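Local structure of hypothetical protein Atu2648 (1ZCE) at residues Trp5-Glu10 with Leu120-Val125; Gly26-Gly31 with Cys85-Ala90; Arg33-Arg38 with Asp80-Cys85; Arg42-Gly47 with Val65-Leu70. The protein is of unknown function, but its EVE domain, related to the ASCH and PUA domains, makes a role in binding RNA or another nucleic acid plausible. One frame throughout, in Å; residues are numbered along the deposited sequence.

Interaction 1 of 4, residues Trp5-Glu10 with Leu120-Val125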
# COMPACT_ATOMS: atom_id res chain seq x y z
N TRP A 5 5.10 0.02 -3.40
CA TRP A 5 3.68 -0.00 -3.68
C TRP A 5 2.84 0.86 -2.75
O TRP A 5 3.35 1.45 -1.80
CB TRP A 5 3.19 -1.45 -3.58
CG TRP A 5 4.10 -2.43 -4.27
CD1 TRP A 5 5.15 -3.12 -3.74
CD2 TRP A 5 4.04 -2.78 -5.65
NE1 TRP A 5 5.75 -3.89 -4.70
CE2 TRP A 5 5.09 -3.70 -5.89
CE3 TRP A 5 3.21 -2.42 -6.71
CZ2 TRP A 5 5.32 -4.26 -7.16
CZ3 TRP A 5 3.43 -2.96 -7.96
CH2 TRP A 5 4.48 -3.88 -8.18
N LEU A 6 1.54 0.93 -3.04
CA LEU A 6 0.60 1.66 -2.21
C LEU A 6 -0.71 0.87 -2.16
O LEU A 6 -1.18 0.38 -3.19
CB LEU A 6 0.35 3.09 -2.72
CG LEU A 6 -0.64 3.94 -1.90
CD1 LEU A 6 -0.24 5.41 -1.92
CD2 LEU A 6 -2.06 3.76 -2.44
N TYR A 7 -1.26 0.74 -0.96
CA TYR A 7 -2.50 0.01 -0.74
C TYR A 7 -3.54 0.95 -0.14
O TYR A 7 -3.30 1.57 0.90
CB TYR A 7 -2.29 -1.15 0.25
CG TYR A 7 -1.08 -2.00 -0.04
CD1 TYR A 7 0.20 -1.55 0.27
CD2 TYR A 7 -1.21 -3.25 -0.64
CE1 TYR A 7 1.33 -2.31 -0.02
CE2 TYR A 7 -0.08 -4.02 -0.94
CZ TYR A 7 1.18 -3.54 -0.63
OH TYR A 7 2.31 -4.27 -0.95
N LYS A 8 -4.68 1.07 -0.81
CA LYS A 8 -5.75 1.91 -0.30
C LYS A 8 -6.62 1.07 0.64
O LYS A 8 -6.94 -0.08 0.34
CB LYS A 8 -6.62 2.44 -1.44
CG LYS A 8 -5.93 3.40 -2.39
CD LYS A 8 -6.94 4.05 -3.32
CE LYS A 8 -6.31 5.13 -4.18
NZ LYS A 8 -7.33 5.82 -5.03
N SER A 9 -6.99 1.65 1.77
CA SER A 9 -7.83 0.95 2.74
C SER A 9 -8.75 1.98 3.39
O SER A 9 -8.29 3.02 3.85
CB SER A 9 -6.96 0.27 3.80
OG SER A 9 -7.71 -0.62 4.61
N GLU A 10 -10.05 1.70 3.41
CA GLU A 10 -11.01 2.61 4.02
C GLU A 10 -10.97 2.35 5.52
O GLU A 10 -11.29 1.25 5.96
CB GLU A 10 -12.40 2.36 3.47
CG GLU A 10 -12.49 2.57 1.97
CD GLU A 10 -13.89 2.38 1.43
OE1 GLU A 10 -14.06 2.53 0.20
OE2 GLU A 10 -14.81 2.09 2.23
N LEU A 120 -7.69 2.53 -8.98
CA LEU A 120 -6.72 1.50 -8.63
C LEU A 120 -6.50 1.46 -7.12
O LEU A 120 -5.99 2.43 -6.55
CB LEU A 120 -5.42 1.78 -9.36
CG LEU A 120 -4.42 0.63 -9.32
CD1 LEU A 120 -5.01 -0.58 -10.04
CD2 LEU A 120 -3.13 1.06 -9.98
N SER A 121 -6.86 0.35 -6.48
CA SER A 121 -6.72 0.22 -5.03
C SER A 121 -5.34 -0.25 -4.57
O SER A 121 -4.99 -0.09 -3.39
CB SER A 121 -7.79 -0.73 -4.48
OG SER A 121 -7.53 -2.07 -4.85
N VAL A 122 -4.58 -0.86 -5.47
CA VAL A 122 -3.23 -1.33 -5.18
C VAL A 122 -2.41 -0.77 -6.33
O VAL A 122 -2.64 -1.12 -7.50
CB VAL A 122 -3.16 -2.86 -5.15
CG1 VAL A 122 -1.75 -3.31 -4.78
CG2 VAL A 122 -4.16 -3.40 -4.14
N GLN A 123 -1.46 0.09 -6.00
CA GLN A 123 -0.69 0.80 -7.01
C GLN A 123 0.82 0.76 -6.91
O GLN A 123 1.39 0.47 -5.85
CB GLN A 123 -1.08 2.29 -6.97
CG GLN A 123 -2.57 2.56 -6.83
CD GLN A 123 -2.88 4.02 -6.52
OE1 GLN A 123 -4.02 4.46 -6.66
NE2 GLN A 123 -1.87 4.77 -6.08
N PRO A 124 1.50 1.04 -8.03
CA PRO A 124 2.96 1.05 -7.99
C PRO A 124 3.35 2.44 -7.48
O PRO A 124 2.57 3.39 -7.54
CB PRO A 124 3.35 0.86 -9.46
CG PRO A 124 2.24 1.54 -10.18
CD PRO A 124 1.00 1.12 -9.41
N VAL A 125 4.56 2.53 -6.94
CA VAL A 125 5.11 3.78 -6.43
C VAL A 125 6.57 3.74 -6.87
O VAL A 125 7.26 2.77 -6.59
CB VAL A 125 5.05 3.85 -4.88
CG1 VAL A 125 5.75 5.11 -4.38
CG2 VAL A 125 3.60 3.83 -4.39
O HOH W 1 -6.35 -1.90 -1.58
O HOH W 2 -9.04 4.05 -6.21

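Interaction 2 of 4, residues Gly26-Gly31 with Cys85-Ala90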
# COMPACT_ATOMS: atom_id res chain seq x y z
N GLY A 26 0.21 -10.51 10.01
CA GLY A 26 -0.21 -9.83 8.80
C GLY A 26 -1.69 -9.94 8.54
O GLY A 26 -2.46 -10.43 9.37
N GLU A 27 -2.09 -9.47 7.36
CA GLU A 27 -3.48 -9.49 6.94
C GLU A 27 -3.59 -9.84 5.46
O GLU A 27 -2.90 -9.26 4.63
CB GLU A 27 -4.10 -8.11 7.18
CG GLU A 27 -5.54 -7.97 6.73
CD GLU A 27 -6.51 -8.69 7.64
OE1 GLU A 27 -7.73 -8.69 7.34
OE2 GLU A 27 -6.07 -9.24 8.67
N GLU A 28 -4.46 -10.79 5.15
CA GLU A 28 -4.68 -11.20 3.77
C GLU A 28 -5.38 -10.01 3.10
O GLU A 28 -6.38 -9.51 3.62
CB GLU A 28 -5.59 -12.43 3.71
CG GLU A 28 -5.76 -12.99 2.31
CD GLU A 28 -6.79 -14.10 2.23
OE1 GLU A 28 -6.96 -14.66 1.13
OE2 GLU A 28 -7.44 -14.40 3.25
N TRP A 29 -4.86 -9.57 1.96
CA TRP A 29 -5.46 -8.42 1.28
C TRP A 29 -6.60 -8.82 0.36
O TRP A 29 -6.51 -8.71 -0.87
CB TRP A 29 -4.38 -7.65 0.51
CG TRP A 29 -4.66 -6.19 0.48
CD1 TRP A 29 -4.89 -5.41 -0.62
CD2 TRP A 29 -4.81 -5.33 1.62
NE1 TRP A 29 -5.17 -4.12 -0.24
CE2 TRP A 29 -5.13 -4.04 1.13
CE3 TRP A 29 -4.71 -5.52 3.00
CZ2 TRP A 29 -5.35 -2.95 1.97
CZ3 TRP A 29 -4.92 -4.43 3.85
CH2 TRP A 29 -5.24 -3.16 3.33
N THR A 30 -7.69 -9.26 0.98
CA THR A 30 -8.88 -9.73 0.27
C THR A 30 -9.77 -8.63 -0.29
O THR A 30 -9.61 -7.45 0.03
CB THR A 30 -9.75 -10.57 1.21
OG1 THR A 30 -10.18 -9.75 2.31
CG2 THR A 30 -8.97 -11.75 1.75
N GLY A 31 -10.70 -9.03 -1.15
CA GLY A 31 -11.65 -8.08 -1.72
C GLY A 31 -11.26 -7.33 -2.97
O GLY A 31 -12.08 -6.58 -3.50
N CYS A 85 -4.38 -12.69 -4.05
CA CYS A 85 -3.82 -11.55 -3.34
C CYS A 85 -2.65 -11.91 -2.44
O CYS A 85 -2.39 -13.09 -2.16
CB CYS A 85 -4.92 -10.92 -2.48
SG CYS A 85 -5.68 -12.13 -1.32
N VAL A 86 -1.94 -10.88 -1.99
CA VAL A 86 -0.83 -11.06 -1.07
C VAL A 86 -1.35 -10.82 0.34
O VAL A 86 -2.53 -10.52 0.55
CB VAL A 86 0.32 -10.04 -1.32
CG1 VAL A 86 0.97 -10.29 -2.67
CG2 VAL A 86 -0.21 -8.61 -1.25
N ASP A 87 -0.46 -11.00 1.31
CA ASP A 87 -0.75 -10.72 2.71
C ASP A 87 0.26 -9.61 3.02
O ASP A 87 1.38 -9.66 2.53
CB ASP A 87 -0.41 -11.91 3.61
CG ASP A 87 -1.43 -13.03 3.54
OD1 ASP A 87 -2.21 -13.10 2.57
OD2 ASP A 87 -1.44 -13.87 4.47
N ILE A 88 -0.14 -8.63 3.82
CA ILE A 88 0.78 -7.55 4.19
C ILE A 88 0.79 -7.37 5.70
O ILE A 88 -0.16 -7.76 6.39
CB ILE A 88 0.41 -6.19 3.53
CG1 ILE A 88 -0.99 -5.75 3.97
CG2 ILE A 88 0.49 -6.30 2.02
CD1 ILE A 88 -1.37 -4.34 3.50
N ARG A 89 1.86 -6.78 6.22
CA ARG A 89 1.96 -6.52 7.65
C ARG A 89 2.62 -5.17 7.90
O ARG A 89 3.37 -4.66 7.07
CB ARG A 89 2.75 -7.62 8.36
CG ARG A 89 4.18 -7.79 7.90
CD ARG A 89 4.78 -9.02 8.57
NE ARG A 89 6.07 -9.41 8.01
CZ ARG A 89 6.68 -10.56 8.28
NH1 ARG A 89 7.85 -10.84 7.73
NH2 ARG A 89 6.11 -11.44 9.10
N ALA A 90 2.33 -4.59 9.06
CA ALA A 90 2.88 -3.29 9.41
C ALA A 90 4.39 -3.33 9.62
O ALA A 90 4.94 -4.32 10.11
CB ALA A 90 2.20 -2.77 10.66

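Interaction 3 of 4, residues Arg33-Arg38 with Asp80-Cys85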
# COMPACT_ATOMS: atom_id res chain seq x y z
N ARG A 33 -11.07 -6.73 -6.62
CA ARG A 33 -11.77 -7.24 -7.80
C ARG A 33 -11.47 -6.35 -9.00
O ARG A 33 -12.35 -5.96 -9.76
CB ARG A 33 -13.28 -7.29 -7.53
CG ARG A 33 -13.67 -8.17 -6.34
CD ARG A 33 -13.38 -9.64 -6.59
NE ARG A 33 -13.79 -10.50 -5.48
CZ ARG A 33 -12.99 -10.90 -4.49
NH1 ARG A 33 -11.72 -10.53 -4.47
NH2 ARG A 33 -13.46 -11.68 -3.53
N ASN A 34 -10.19 -6.03 -9.14
CA ASN A 34 -9.68 -5.19 -10.22
C ASN A 34 -8.47 -5.94 -10.76
O ASN A 34 -7.55 -6.29 -10.01
CB ASN A 34 -9.27 -3.82 -9.65
CG ASN A 34 -8.67 -2.90 -10.69
OD1 ASN A 34 -7.53 -3.08 -11.12
ND2 ASN A 34 -9.44 -1.91 -11.12
N TYR A 35 -8.45 -6.20 -12.07
CA TYR A 35 -7.36 -6.95 -12.67
C TYR A 35 -5.99 -6.31 -12.50
O TYR A 35 -5.02 -6.98 -12.16
CB TYR A 35 -7.64 -7.20 -14.15
CG TYR A 35 -8.87 -8.05 -14.38
CD1 TYR A 35 -9.98 -7.52 -15.04
CD2 TYR A 35 -8.94 -9.36 -13.92
CE1 TYR A 35 -11.13 -8.29 -15.24
CE2 TYR A 35 -10.08 -10.13 -14.12
CZ TYR A 35 -11.17 -9.59 -14.78
OH TYR A 35 -12.30 -10.35 -14.96
N GLN A 36 -5.90 -5.01 -12.73
CA GLN A 36 -4.63 -4.32 -12.60
C GLN A 36 -4.10 -4.35 -11.17
O GLN A 36 -2.90 -4.55 -10.95
CB GLN A 36 -4.75 -2.87 -13.08
CG GLN A 36 -3.49 -2.05 -12.86
CD GLN A 36 -2.26 -2.71 -13.44
OE1 GLN A 36 -1.14 -2.47 -12.99
NE2 GLN A 36 -2.45 -3.53 -14.47
N ALA A 37 -4.98 -4.14 -10.21
CA ALA A 37 -4.59 -4.17 -8.80
C ALA A 37 -4.11 -5.58 -8.44
O ALA A 37 -3.11 -5.75 -7.74
CB ALA A 37 -5.76 -3.77 -7.91
N ARG A 38 -4.85 -6.58 -8.92
CA ARG A 38 -4.50 -7.98 -8.68
C ARG A 38 -3.12 -8.26 -9.29
O ARG A 38 -2.28 -8.89 -8.67
CB ARG A 38 -5.53 -8.89 -9.34
CG ARG A 38 -5.20 -10.38 -9.24
CD ARG A 38 -5.94 -11.18 -10.30
NE ARG A 38 -5.46 -10.86 -11.64
CZ ARG A 38 -5.95 -11.39 -12.76
NH1 ARG A 38 -6.95 -12.26 -12.70
NH2 ARG A 38 -5.44 -11.04 -13.93
N ASP A 80 -12.39 -19.19 -6.34
CA ASP A 80 -12.39 -18.76 -7.73
C ASP A 80 -10.99 -18.96 -8.29
O ASP A 80 -10.11 -19.46 -7.59
CB ASP A 80 -12.81 -17.28 -7.83
CG ASP A 80 -13.26 -16.90 -9.23
OD1 ASP A 80 -13.66 -15.73 -9.43
OD2 ASP A 80 -13.23 -17.77 -10.13
N LEU A 81 -10.77 -18.57 -9.54
CA LEU A 81 -9.46 -18.75 -10.15
C LEU A 81 -8.75 -17.45 -10.51
O LEU A 81 -7.53 -17.37 -10.46
CB LEU A 81 -9.60 -19.63 -11.40
CG LEU A 81 -8.45 -20.56 -11.76
CD1 LEU A 81 -8.86 -21.44 -12.93
CD2 LEU A 81 -7.21 -19.76 -12.11
N LYS A 82 -9.51 -16.42 -10.86
CA LYS A 82 -8.88 -15.17 -11.23
C LYS A 82 -8.65 -14.16 -10.12
O LYS A 82 -8.07 -13.11 -10.36
CB LYS A 82 -9.64 -14.51 -12.39
CG LYS A 82 -11.11 -14.30 -12.13
CD LYS A 82 -11.77 -13.69 -13.35
CE LYS A 82 -13.26 -13.56 -13.13
NZ LYS A 82 -13.94 -12.92 -14.29
N TRP A 83 -9.09 -14.46 -8.90
CA TRP A 83 -8.88 -13.52 -7.80
C TRP A 83 -7.89 -14.05 -6.77
O TRP A 83 -8.17 -15.00 -6.04
CB TRP A 83 -10.21 -13.18 -7.12
CG TRP A 83 -11.19 -12.48 -8.03
CD1 TRP A 83 -12.51 -12.78 -8.20
CD2 TRP A 83 -10.92 -11.36 -8.89
NE1 TRP A 83 -13.08 -11.93 -9.12
CE2 TRP A 83 -12.13 -11.05 -9.56
CE3 TRP A 83 -9.78 -10.59 -9.17
CZ2 TRP A 83 -12.23 -10.00 -10.48
CZ3 TRP A 83 -9.88 -9.55 -10.09
CH2 TRP A 83 -11.10 -9.27 -10.73
N ASP A 84 -6.71 -13.43 -6.74
CA ASP A 84 -5.68 -13.80 -5.77
C ASP A 84 -5.11 -12.53 -5.14
O ASP A 84 -5.33 -11.42 -5.63
CB ASP A 84 -4.58 -14.68 -6.41
CG ASP A 84 -4.17 -14.24 -7.80
OD1 ASP A 84 -3.64 -13.12 -7.96
OD2 ASP A 84 -4.36 -15.02 -8.76
N CYS A 85 -4.38 -12.69 -4.05
CA CYS A 85 -3.82 -11.55 -3.34
C CYS A 85 -2.65 -11.91 -2.44
O CYS A 85 -2.39 -13.09 -2.16
CB CYS A 85 -4.92 -10.92 -2.48
SG CYS A 85 -5.68 -12.13 -1.32
O HOH W 3 -2.39 -11.15 -6.60

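Interaction 4 of 4, residues Arg42-Gly47 with Val65-Leu70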
# COMPACT_ATOMS: atom_id res chain seq x y z
N ARG A 42 0.49 -9.57 -7.85
CA ARG A 42 1.24 -10.69 -8.39
C ARG A 42 2.69 -10.32 -8.68
O ARG A 42 3.55 -11.19 -8.76
CB ARG A 42 0.60 -11.20 -9.69
CG ARG A 42 -0.72 -11.90 -9.50
CD ARG A 42 -1.32 -12.27 -10.83
NE ARG A 42 -2.56 -13.02 -10.68
CZ ARG A 42 -3.27 -13.48 -11.69
NH1 ARG A 42 -2.87 -13.27 -12.94
NH2 ARG A 42 -4.38 -14.17 -11.46
N ALA A 43 2.96 -9.03 -8.84
CA ALA A 43 4.32 -8.57 -9.13
C ALA A 43 5.13 -8.32 -7.86
O ALA A 43 6.32 -8.02 -7.94
CB ALA A 43 4.26 -7.29 -9.95
N MSE A 44 4.49 -8.47 -6.70
CA MSE A 44 5.16 -8.23 -5.43
C MSE A 44 5.99 -9.39 -4.93
O MSE A 44 5.66 -10.56 -5.16
CB MSE A 44 4.13 -7.86 -4.36
CG MSE A 44 3.42 -6.55 -4.65
SE MSE A 44 1.98 -6.23 -3.42
CE MSE A 44 1.26 -4.66 -4.28
N LYS A 45 7.07 -9.06 -4.23
CA LYS A 45 7.96 -10.05 -3.65
C LYS A 45 7.92 -9.90 -2.13
O LYS A 45 7.53 -8.85 -1.60
CB LYS A 45 9.39 -9.84 -4.15
CG LYS A 45 9.54 -9.99 -5.65
CD LYS A 45 11.00 -9.86 -6.08
CE LYS A 45 11.12 -9.86 -7.60
NZ LYS A 45 10.53 -8.64 -8.21
N ILE A 46 8.30 -10.96 -1.43
CA ILE A 46 8.34 -10.92 0.03
C ILE A 46 9.27 -9.79 0.43
O ILE A 46 10.37 -9.65 -0.12
CB ILE A 46 8.88 -12.25 0.60
CG1 ILE A 46 7.90 -13.38 0.31
CG2 ILE A 46 9.12 -12.12 2.10
CD1 ILE A 46 6.52 -13.16 0.89
N GLY A 47 8.84 -8.95 1.36
CA GLY A 47 9.68 -7.86 1.80
C GLY A 47 9.44 -6.53 1.08
O GLY A 47 9.93 -5.50 1.54
N VAL A 65 4.00 -0.67 5.13
CA VAL A 65 3.78 -2.10 5.28
C VAL A 65 4.76 -2.87 4.41
O VAL A 65 5.50 -2.28 3.63
CB VAL A 65 2.35 -2.52 4.85
CG1 VAL A 65 1.32 -1.90 5.78
CG2 VAL A 65 2.10 -2.09 3.41
N GLU A 66 4.76 -4.18 4.58
CA GLU A 66 5.60 -5.05 3.78
C GLU A 66 4.81 -6.30 3.44
O GLU A 66 3.90 -6.71 4.16
CB GLU A 66 6.87 -5.44 4.55
CG GLU A 66 6.63 -6.32 5.77
CD GLU A 66 7.91 -6.61 6.54
OE1 GLU A 66 7.84 -7.28 7.58
OE2 GLU A 66 8.99 -6.15 6.10
N VAL A 67 5.16 -6.90 2.31
CA VAL A 67 4.50 -8.12 1.86
C VAL A 67 5.04 -9.29 2.67
O VAL A 67 6.26 -9.46 2.77
CB VAL A 67 4.77 -8.35 0.36
CG1 VAL A 67 4.23 -9.69 -0.07
CG2 VAL A 67 4.14 -7.23 -0.47
N CYS A 68 4.15 -10.08 3.27
CA CYS A 68 4.60 -11.23 4.05
C CYS A 68 4.12 -12.57 3.50
O CYS A 68 4.38 -13.63 4.07
CB CYS A 68 4.20 -11.08 5.52
SG CYS A 68 2.47 -10.73 5.85
N ALA A 69 3.40 -12.51 2.38
CA ALA A 69 2.92 -13.71 1.70
C ALA A 69 2.70 -13.37 0.23
O ALA A 69 2.06 -12.36 -0.09
CB ALA A 69 1.62 -14.23 2.32
N LEU A 70 3.25 -14.19 -0.65
CA LEU A 70 3.12 -13.99 -2.09
C LEU A 70 1.68 -14.25 -2.53
O LEU A 70 0.91 -14.88 -1.82
CB LEU A 70 4.07 -14.92 -2.84
CG LEU A 70 5.57 -14.69 -2.64
CD1 LEU A 70 6.35 -15.79 -3.34
CD2 LEU A 70 5.95 -13.32 -3.19

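Interaction 1 of 4, residues Trp5-Glu10 with Leu120-Val125
Val125 fills a hollow in the backbone of its neighbour: its CG2 methyl rests on the peptide between Trp5 and Leu6, 3.5 Å from Trp5 C, and on Leu6 CB. The two strands, 5-9 and 122-125, run antiparallel, and their bumps are sorted by face. On one face Leu6 and Gln123 lie side by side, pointing the same way, with Leu6 CD2 against the end of the glutamine. On the other, Tyr7 CD2 meets Val122 CG1 at 4.2 Å. At Trp5 and Pro124 the side chains diverge, yet the indole CE3 lies 3.7 Å from Pro124 CA, while CZ3 touches the proline CB. Gln123 N donates to Leu6 O at 2.8 Å, and Leu6 N returns a more bent bond to Gln123 O. Lys8 N gives Ser121 O an almost straight bond of 2.8 Å, and a water donates to that same oxygen and to Lys8 O. The extended Lys8 chain passes the Leu120 carbonyl, with CE 3.6 Å from Leu120 O. Strand 122-125 is one of the two outermost strands of the sheet; strand 49-54 flanks 4-9 on its other side, helix 113-116 packs on Leu6 and Gln123, and helix 35-42 touches Trp5 and Pro124.

Interaction 2 of 4, residues Gly26-Gly31 with Cys85-Ala90
Ile88 lays its terminal methyl over one face of the Trp29 indole: CD1 is 3.8 Å from the centroid of the six-membered ring, 23° off its normal, and displaced toward the rim at CE3 and CZ3. Chi1 near 60° sets Ile88 CG1 between the backbone N and the carbonyl carbon, and an anti chi2 carries CD1 on to the ring in this CH-pi contact. The ring leaves a strand that is barely begun, since only Glu27 and Glu28 pair with strand 84-99, antiparallel, before Trp29 centres an inverse gamma turn. On the opposite face of the ribbon from Ile88, Glu28 and Asp87 cross obliquely, their carboxylates turned 44° apart. Asp87 OD1 lies 3.3 Å from Glu28 CA, while Glu28 CG reaches Cys85 SG at 3.7 Å. Cys85 CB in turn sits 3.2 Å from Trp29 O. Glu27 and Ile88 exchange two backbone bonds, and Trp29 N adds a third to Val86 O at 2.9 Å. The like charges of Glu28 OE1 and Asp87 OD1, 5.2 Å apart, probably repel mildly; Glu28 OE2 bonds instead to Ser75. Each face of this edge ribbon thus carries carboxylate: Glu28 and Asp87 on one, and Glu27, salt-bridged to Lys22, on the other beside the Ile88-Trp29 contact.

Interaction 3 of 4, residues Arg33-Arg38 with Asp80-Cys85
Arg33 CD lies 3.4 Å above one face of the Trp83 indole, and Lys82 CG stands farther off the opposite face, toward its rim. The motif is a cation-pi stack between a helix start and the approach to strand 84-99: the Arg33 guanidinium lies flat on the indole, planes 16° apart, with CZ 4.5 Å from the centroid of the five-membered ring. The arginine chain bends at chi2 (-66°), which turns CD back over the ring. Tyr35 is nearly parallel to the six-membered ring but slid aside, so that Trp83 CH2 stands over the rim of the tyrosine face, 3.6 Å from CE2, with little of one ring above the other. Tyr35 CD2 in turn lies over one face of the Arg38 guanidinium, offset toward its rim. Lys82 CD comes to the tyrosine edge. Beyond it, Lys82 NZ donates to Tyr35 OH at 3.1 Å. Charge adds to the stack: Arg33 NH1 forms a salt bridge with Asp74, and NH2 bonds to Thr76, which helps to fix the guanidinium on the indole. Asp84 OD1 packs on Arg38 CG, while its OD2 pairs with Arg42 one helical turn on. Asn34 caps helix 35-42, its OD1 accepting from Ala37 N at 2.9 Å.

Interaction 4 of 4, residues Arg42-Gly47 with Val65-Leu70
Ile46 pushes its CD1 methyl against backbone exactly where strand 60-73 turns a corner: the methyl lies 3.5 Å from Ala69 N and close to Cys68 C. Cys68 and Ala69 form a classic beta bulge, both facing Asp87 on the next strand, and the methyl packs on the backbone at this bulge. Ile46 CG1 stands anti to the carbonyl carbon (chi1 -67°), and from there the branch crosses the Leu70 side chain at about a right angle, with CD1 4.0 Å from Leu70 CG. Leu70 CD2 reaches back to Met44 O at 3.4 Å, passing by the Lys45 backbone. On the inner side Val67 points at the loop: its CB lies 3.4 Å from Lys45 O, and its CG2 touches the selenium of Met44, present as selenomethionine, at 3.8 Å. That side chain continues inward to Trp5 and Tyr7 of strand 4-9. A single hydrogen bond joins the segments, Gly47 N to Val67 O at 3.0 Å and nearly straight (172°). Gly47 has phi of 94°, a conformation that suits glycine. The chemistry is that of a loop laid on a strand by aliphatic groups resting on backbone and on selenium, with one backbone hydrogen bond, at Gly47, as the polar component across the two segments.

How the interactions relate
Interaction 1 is the buried one, near the centre of the chain, whereas interaction 3 lies at the surface; interactions 2 and 4 are partly buried. Interactions 1 and 2 add the two outermost strands of one mixed sheet by backbone pairing, and meet where the Tyr7 and Trp29 rings come together edge-to-face. Interactions 2 and 3 share strand 84-99 and Cys85, but the ladder of the former gives way to stacking and charge in the latter. Interaction 4 relies on aliphatic contact, and its selenomethionine reaches Tyr7 and Val122 of interaction 1. Salt bridges link the outer contacts: Arg89 with Glu66 joins 2 to 4, and the Asp84 carboxylate ties 3 to 4.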